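PDB 3KG7: CurH, which probably dehydrates beta-hydroxyacyl intermediates on the curacin polyketide synthase assembly line, as the dehydratase domain of the CurH module. Local coordinates for residues 172-177 and 181-186; 132-137 and 247-252. All blocks are in the same frame, centred on the assembly; numbering follows the deposited sequence.

Contact 1 (172-177 and 181-186); sequences RQAWIG and SLLEIE
Trp175 lays its indole along strand 181-186, with CE3 3.8 Å from CD2 of Leu182 and CZ3 3.7 Å from CB of Glu184. CG lies anti to the carbonyl carbon, chi1 -62°, and with chi2 at -93° the six-membered ring comes to lie by these two neighbours. Glu184 OE1 reaches the ring rim in plane, 3.5 Å from Trp175 CH2. With an alanine here the space beside Leu182 would probably go unfilled and the Glu184 stem would lose the ring edge packed against it. The backbones here form an antiparallel beta hairpin, in which Trp175 and Leu182 are a hydrogen-bonded pair: Trp175 N reaches Leu182 O at 2.8 Å, and Leu182 N returns a bond to Trp175 O. The other face of the sheet carries Ala174 and Leu183, whose CB and CD2 touch. At the far end a classic beta bulge sets both Arg172 and Gln173 against Glu184, and the Glu184 carbonyl oxygen takes the Arg172 N-H plus a weak second bond from Gln173 N. Arg172 runs extended beside Glu184 to a salt bridge with Glu186, in which the NE to OE2 hydrogen bond, 3.2 Å long, is weak, with guanidinium and carboxylate planes 66° apart. Nearby Arg243 adds a second positive charge and a long, weak ion pair with Glu184.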
loop_
_atom_site.group_PDB
_atom_site.type_symbol
_atom_site.label_atom_id
_atom_site.label_comp_id
_atom_site.label_asym_id
_atom_site.label_seq_id
_atom_site.Cartn_x
_atom_site.Cartn_y
_atom_site.Cartn_z
ATOM N N ARG C 172 -10.574 -37.586 -1.352
ATOM C CA ARG C 172 -10.990 -38.685 -2.215
ATOM C C ARG C 172 -11.158 -39.999 -1.442
ATOM O O ARG C 172 -12.149 -40.712 -1.628
ATOM C CB ARG C 172 -10.010 -38.860 -3.381
ATOM C CG ARG C 172 -10.636 -39.514 -4.607
ATOM C CD ARG C 172 -9.690 -39.554 -5.809
ATOM N NE ARG C 172 -10.437 -39.649 -7.066
ATOM C CZ ARG C 172 -10.887 -40.782 -7.604
ATOM N NH1 ARG C 172 -10.668 -41.951 -7.013
ATOM N NH2 ARG C 172 -11.561 -40.746 -8.745
ATOM N N GLN C 173 -10.194 -40.310 -0.577
ATOM C CA GLN C 173 -10.224 -41.549 0.205
ATOM C C GLN C 173 -9.525 -41.373 1.552
ATOM O O GLN C 173 -8.563 -40.613 1.667
ATOM C CB GLN C 173 -9.581 -42.693 -0.588
ATOM C CG GLN C 173 -9.972 -44.095 -0.128
ATOM C CD GLN C 173 -11.386 -44.480 -0.523
ATOM O OE1 GLN C 173 -11.886 -44.068 -1.571
ATOM N NE2 GLN C 173 -12.038 -45.281 0.316
ATOM N N ALA C 174 -10.015 -42.078 2.565
ATOM C CA ALA C 174 -9.435 -42.011 3.900
ATOM C C ALA C 174 -9.128 -43.400 4.460
ATOM O O ALA C 174 -9.925 -44.329 4.311
ATOM C CB ALA C 174 -10.361 -41.254 4.831
ATOM N N TRP C 175 -7.964 -43.537 5.091
ATOM C CA TRP C 175 -7.600 -44.770 5.783
ATOM C C TRP C 175 -7.264 -44.474 7.242
ATOM O O TRP C 175 -6.823 -43.373 7.574
ATOM C CB TRP C 175 -6.410 -45.446 5.103
ATOM C CG TRP C 175 -6.644 -45.877 3.678
ATOM C CD1 TRP C 175 -7.067 -47.105 3.252
ATOM C CD2 TRP C 175 -6.441 -45.090 2.492
ATOM N NE1 TRP C 175 -7.150 -47.130 1.880
ATOM C CE2 TRP C 175 -6.773 -45.906 1.388
ATOM C CE3 TRP C 175 -6.012 -43.777 2.257
ATOM C CZ2 TRP C 175 -6.693 -45.449 0.066
ATOM C CZ3 TRP C 175 -5.933 -43.325 0.941
ATOM C CH2 TRP C 175 -6.271 -44.161 -0.135
ATOM N N ILE C 176 -7.468 -45.465 8.105
ATOM C CA ILE C 176 -7.204 -45.319 9.537
ATOM C C ILE C 176 -6.562 -46.569 10.157
ATOM O O ILE C 176 -6.963 -47.700 9.874
ATOM C CB ILE C 176 -8.498 -44.912 10.318
ATOM C CG1 ILE C 176 -8.165 -44.384 11.718
ATOM C CG2 ILE C 176 -9.521 -46.059 10.377
ATOM C CD1 ILE C 176 -7.756 -42.934 11.730
ATOM N N GLY C 177 -5.546 -46.344 10.983
ATOM C CA GLY C 177 -4.953 -47.392 11.799
ATOM C C GLY C 177 -5.102 -47.022 13.261
ATOM O O GLY C 177 -5.759 -46.028 13.592
ATOM N N SER C 181 -2.769 -42.438 10.365
ATOM C CA SER C 181 -3.885 -42.098 9.475
ATOM C C SER C 181 -3.377 -41.616 8.122
ATOM O O SER C 181 -2.284 -41.052 8.031
ATOM C CB SER C 181 -4.793 -41.034 10.103
ATOM O OG SER C 181 -4.174 -39.757 10.131
ATOM N N LEU C 182 -4.172 -41.828 7.074
ATOM C CA LEU C 182 -3.813 -41.366 5.728
ATOM C C LEU C 182 -5.008 -40.844 4.927
ATOM O O LEU C 182 -6.047 -41.506 4.848
ATOM C CB LEU C 182 -3.107 -42.481 4.946
ATOM C CG LEU C 182 -2.515 -42.151 3.568
ATOM C CD1 LEU C 182 -1.223 -41.347 3.683
ATOM C CD2 LEU C 182 -2.278 -43.429 2.775
ATOM N N LEU C 183 -4.843 -39.664 4.329
ATOM C CA LEU C 183 -5.859 -39.062 3.458
ATOM C C LEU C 183 -5.357 -38.937 2.019
ATOM O O LEU C 183 -4.255 -38.437 1.780
ATOM C CB LEU C 183 -6.258 -37.668 3.964
ATOM C CG LEU C 183 -7.069 -37.509 5.254
ATOM C CD1 LEU C 183 -7.068 -36.063 5.730
ATOM C CD2 LEU C 183 -8.491 -37.997 5.071
ATOM N N GLU C 184 -6.168 -39.390 1.066
ATOM C CA GLU C 184 -5.894 -39.154 -0.351
ATOM C C GLU C 184 -6.634 -37.892 -0.785
ATOM O O GLU C 184 -7.865 -37.828 -0.704
ATOM C CB GLU C 184 -6.314 -40.359 -1.201
ATOM C CG GLU C 184 -6.010 -40.223 -2.694
ATOM C CD GLU C 184 -6.362 -41.472 -3.490
ATOM O OE1 GLU C 184 -5.825 -42.559 -3.176
ATOM O OE2 GLU C 184 -7.172 -41.365 -4.438
ATOM N N ILE C 185 -5.879 -36.897 -1.243
ATOM C CA ILE C 185 -6.426 -35.570 -1.510
ATOM C C ILE C 185 -6.261 -35.169 -2.974
ATOM O O ILE C 185 -5.185 -35.339 -3.550
ATOM C CB ILE C 185 -5.790 -34.523 -0.572
ATOM C CG1 ILE C 185 -6.212 -34.800 0.873
ATOM C CG2 ILE C 185 -6.187 -33.114 -0.971
ATOM C CD1 ILE C 185 -5.260 -34.242 1.908
ATOM N N GLU C 186 -7.341 -34.648 -3.560
ATOM C CA GLU C 186 -7.370 -34.174 -4.944
ATOM C C GLU C 186 -8.087 -32.821 -5.023
ATOM O O GLU C 186 -8.745 -32.410 -4.066
ATOM C CB GLU C 186 -8.067 -35.200 -5.853
ATOM C CG GLU C 186 -9.586 -35.322 -5.625
ATOM C CD GLU C 186 -10.318 -36.084 -6.731
ATOM O OE1 GLU C 186 -9.836 -36.095 -7.887
ATOM O OE2 GLU C 186 -11.389 -36.665 -6.440
#

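Contact 2 (132-137 and 247-252); sequences PTLSVD and YVEEPS
A light surface contact, made by Leu134 with Glu249 and by Val136 with Tyr247, brings the connecting segment 132-137 against the side chains of strand 243-255. It buries only 119 Å² in all, and no hydrogen bond crosses it. The backbones stay well apart, the nearest CA atoms being those of Val136 and Tyr247 at 9.9 Å, so the two segments meet through side chains alone.

On the Val136 side, methyl CG2 approaches CE2 of the Tyr247 ring at 4.2 Å. The two side chains cross at a slant, and the methyl sits at the CE2 corner, farther from the phenol oxygen. Tyr247 carries its CG anti to the backbone N, chi1 -172°, which extends the ring from the strand toward the loop.

In the double hotdog fold of this dehydratase, segment 132-137 leads from strand 117-124 to helix 138-144, and it is probably part of the connection between the two hotdog halves. Asp137 takes the N-cap position of that helix. Leu141, one turn further on, is touched by both Val136 and Tyr247, so the helix adds a third apolar side chain to this pair.

The second touch is of another kind. Leu134 and Glu249 reach out from opposite directions, and methyl CD2 of Leu134 meets carboxylate oxygen OE2 of Glu249 at 3.8 Å. That is van der Waals packing of a methyl against a charged group, and it leaves the carboxylate with no polar partner from segment 132-137. The Glu249 chain is extended beyond CG, which carries its end across to the leucine. Gln266 of the adjacent strand 260-268 touches both residues, and the backbone of Leu134 is hydrogen-bonded to Ala274.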
loop_
_atom_site.group_PDB
_atom_site.type_symbol
_atom_site.label_atom_id
_atom_site.label_comp_id
_atom_site.label_asym_id
_atom_site.label_seq_id
_atom_site.Cartn_x
_atom_site.Cartn_y
_atom_site.Cartn_z
ATOM N N PRO C 132 13.301 -32.748 1.594
ATOM C CA PRO C 132 12.517 -33.842 2.171
ATOM C C PRO C 132 13.252 -35.178 2.178
ATOM O O PRO C 132 13.889 -35.544 1.187
ATOM C CB PRO C 132 11.288 -33.914 1.256
ATOM C CG PRO C 132 11.632 -33.082 0.045
ATOM C CD PRO C 132 12.533 -32.029 0.563
ATOM N N THR C 133 13.157 -35.893 3.296
ATOM C CA THR C 133 13.935 -37.114 3.501
ATOM C C THR C 133 13.064 -38.379 3.558
ATOM O O THR C 133 13.434 -39.428 3.029
ATOM C CB THR C 133 14.859 -36.987 4.750
ATOM O OG1 THR C 133 15.738 -38.112 4.812
ATOM C CG2 THR C 133 14.060 -36.888 6.055
ATOM N N LEU C 134 11.900 -38.247 4.190
ATOM C CA LEU C 134 10.945 -39.336 4.382
ATOM C C LEU C 134 10.320 -39.812 3.067
ATOM O O LEU C 134 9.681 -39.034 2.353
ATOM C CB LEU C 134 9.852 -38.876 5.362
ATOM C CG LEU C 134 8.564 -39.657 5.635
ATOM C CD1 LEU C 134 8.792 -40.838 6.577
ATOM C CD2 LEU C 134 7.536 -38.699 6.227
ATOM N N SER C 135 10.532 -41.087 2.753
ATOM C CA SER C 135 9.850 -41.763 1.650
ATOM C C SER C 135 8.710 -42.618 2.228
ATOM O O SER C 135 8.538 -42.663 3.450
ATOM C CB SER C 135 10.851 -42.625 0.866
ATOM O OG SER C 135 10.217 -43.380 -0.154
ATOM N N VAL C 136 7.932 -43.268 1.356
ATOM C CA VAL C 136 6.846 -44.187 1.753
ATOM C C VAL C 136 6.392 -45.045 0.557
ATOM O O VAL C 136 6.189 -44.521 -0.541
ATOM C CB VAL C 136 5.623 -43.425 2.405
ATOM C CG1 VAL C 136 4.288 -44.016 1.977
ATOM C CG2 VAL C 136 5.719 -43.418 3.927
ATOM N N ASP C 137 6.254 -46.357 0.766
ATOM C CA ASP C 137 5.616 -47.223 -0.233
ATOM C C ASP C 137 4.100 -47.146 -0.072
ATOM O O ASP C 137 3.535 -47.688 0.886
ATOM C CB ASP C 137 6.093 -48.677 -0.128
ATOM C CG ASP C 137 5.705 -49.515 -1.350
ATOM O OD1 ASP C 137 4.993 -50.526 -1.183
ATOM O OD2 ASP C 137 6.106 -49.162 -2.481
ATOM N N TYR C 247 -0.379 -37.628 5.714
ATOM C CA TYR C 247 0.021 -38.769 6.531
ATOM C C TYR C 247 0.291 -38.330 7.972
ATOM O O TYR C 247 1.120 -37.455 8.215
ATOM C CB TYR C 247 1.270 -39.402 5.892
ATOM C CG TYR C 247 1.744 -40.712 6.475
ATOM C CD1 TYR C 247 0.857 -41.764 6.716
ATOM C CD2 TYR C 247 3.098 -40.919 6.751
ATOM C CE1 TYR C 247 1.300 -42.978 7.244
ATOM C CE2 TYR C 247 3.555 -42.138 7.277
ATOM C CZ TYR C 247 2.648 -43.153 7.520
ATOM O OH TYR C 247 3.080 -44.346 8.041
ATOM N N VAL C 248 -0.427 -38.922 8.922
ATOM C CA VAL C 248 -0.216 -38.632 10.344
ATOM C C VAL C 248 0.360 -39.875 11.022
ATOM O O VAL C 248 -0.243 -40.948 10.974
ATOM C CB VAL C 248 -1.522 -38.158 11.040
ATOM C CG1 VAL C 248 -1.274 -37.814 12.509
ATOM C CG2 VAL C 248 -2.109 -36.960 10.311
ATOM N N GLU C 249 1.527 -39.721 11.644
ATOM C CA GLU C 249 2.288 -40.861 12.175
ATOM C C GLU C 249 1.976 -41.211 13.631
ATOM O O GLU C 249 2.132 -42.364 14.032
ATOM C CB GLU C 249 3.792 -40.638 11.990
ATOM C CG GLU C 249 4.255 -40.779 10.545
ATOM C CD GLU C 249 5.579 -40.079 10.268
ATOM O OE1 GLU C 249 6.605 -40.455 10.874
ATOM O OE2 GLU C 249 5.600 -39.156 9.427
ATOM N N GLU C 250 1.550 -40.228 14.421
ATOM C CA GLU C 250 1.163 -40.485 15.816
ATOM C C GLU C 250 -0.142 -39.780 16.208
ATOM O O GLU C 250 -0.469 -38.736 15.640
ATOM C CB GLU C 250 2.309 -40.180 16.800
ATOM C CG GLU C 250 3.074 -38.881 16.571
ATOM C CD GLU C 250 4.248 -38.720 17.530
ATOM O OE1 GLU C 250 4.018 -38.617 18.754
ATOM O OE2 GLU C 250 5.404 -38.690 17.062
ATOM N N PRO C 251 -0.909 -40.375 17.152
ATOM C CA PRO C 251 -2.153 -39.763 17.635
ATOM C C PRO C 251 -1.948 -38.366 18.225
ATOM O O PRO C 251 -0.854 -38.038 18.689
ATOM C CB PRO C 251 -2.629 -40.740 18.716
ATOM C CG PRO C 251 -2.016 -42.042 18.338
ATOM C CD PRO C 251 -0.671 -41.684 17.794
ATOM N N SER C 252 -3.005 -37.560 18.193
ATOM C CA SER C 252 -2.949 -36.171 18.647
ATOM C C SER C 252 -2.597 -36.055 20.128
ATOM O O SER C 252 -3.128 -36.787 20.960
ATOM C CB SER C 252 -4.273 -35.454 18.357
ATOM O OG SER C 252 -5.377 -36.188 18.853
#

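In the fold
The centres of the two contacts lie about 13 Å apart, on the same side of the chain's centre. Segment 132-137 comes first, then the hairpin 172-186, then 247-252, so contact 1 is nested within the 109 residues that contact 2 spans. They share a seam of antiparallel sheet: strand 181-186 lies next to strand 243-255, with a probable hydrogen bond from Val248 N to Ser181 O at 3.0 Å. Beside it, Leu182 CD1 packs on Tyr247 CD1 at 3.7 Å. Helix 138-144 touches both contacts, through Trp175 and Leu182 in one and Val136 and Tyr247 in the other. The segment entering this helix, the helix itself and the hairpin thus pack together on one flank of the double hotdog.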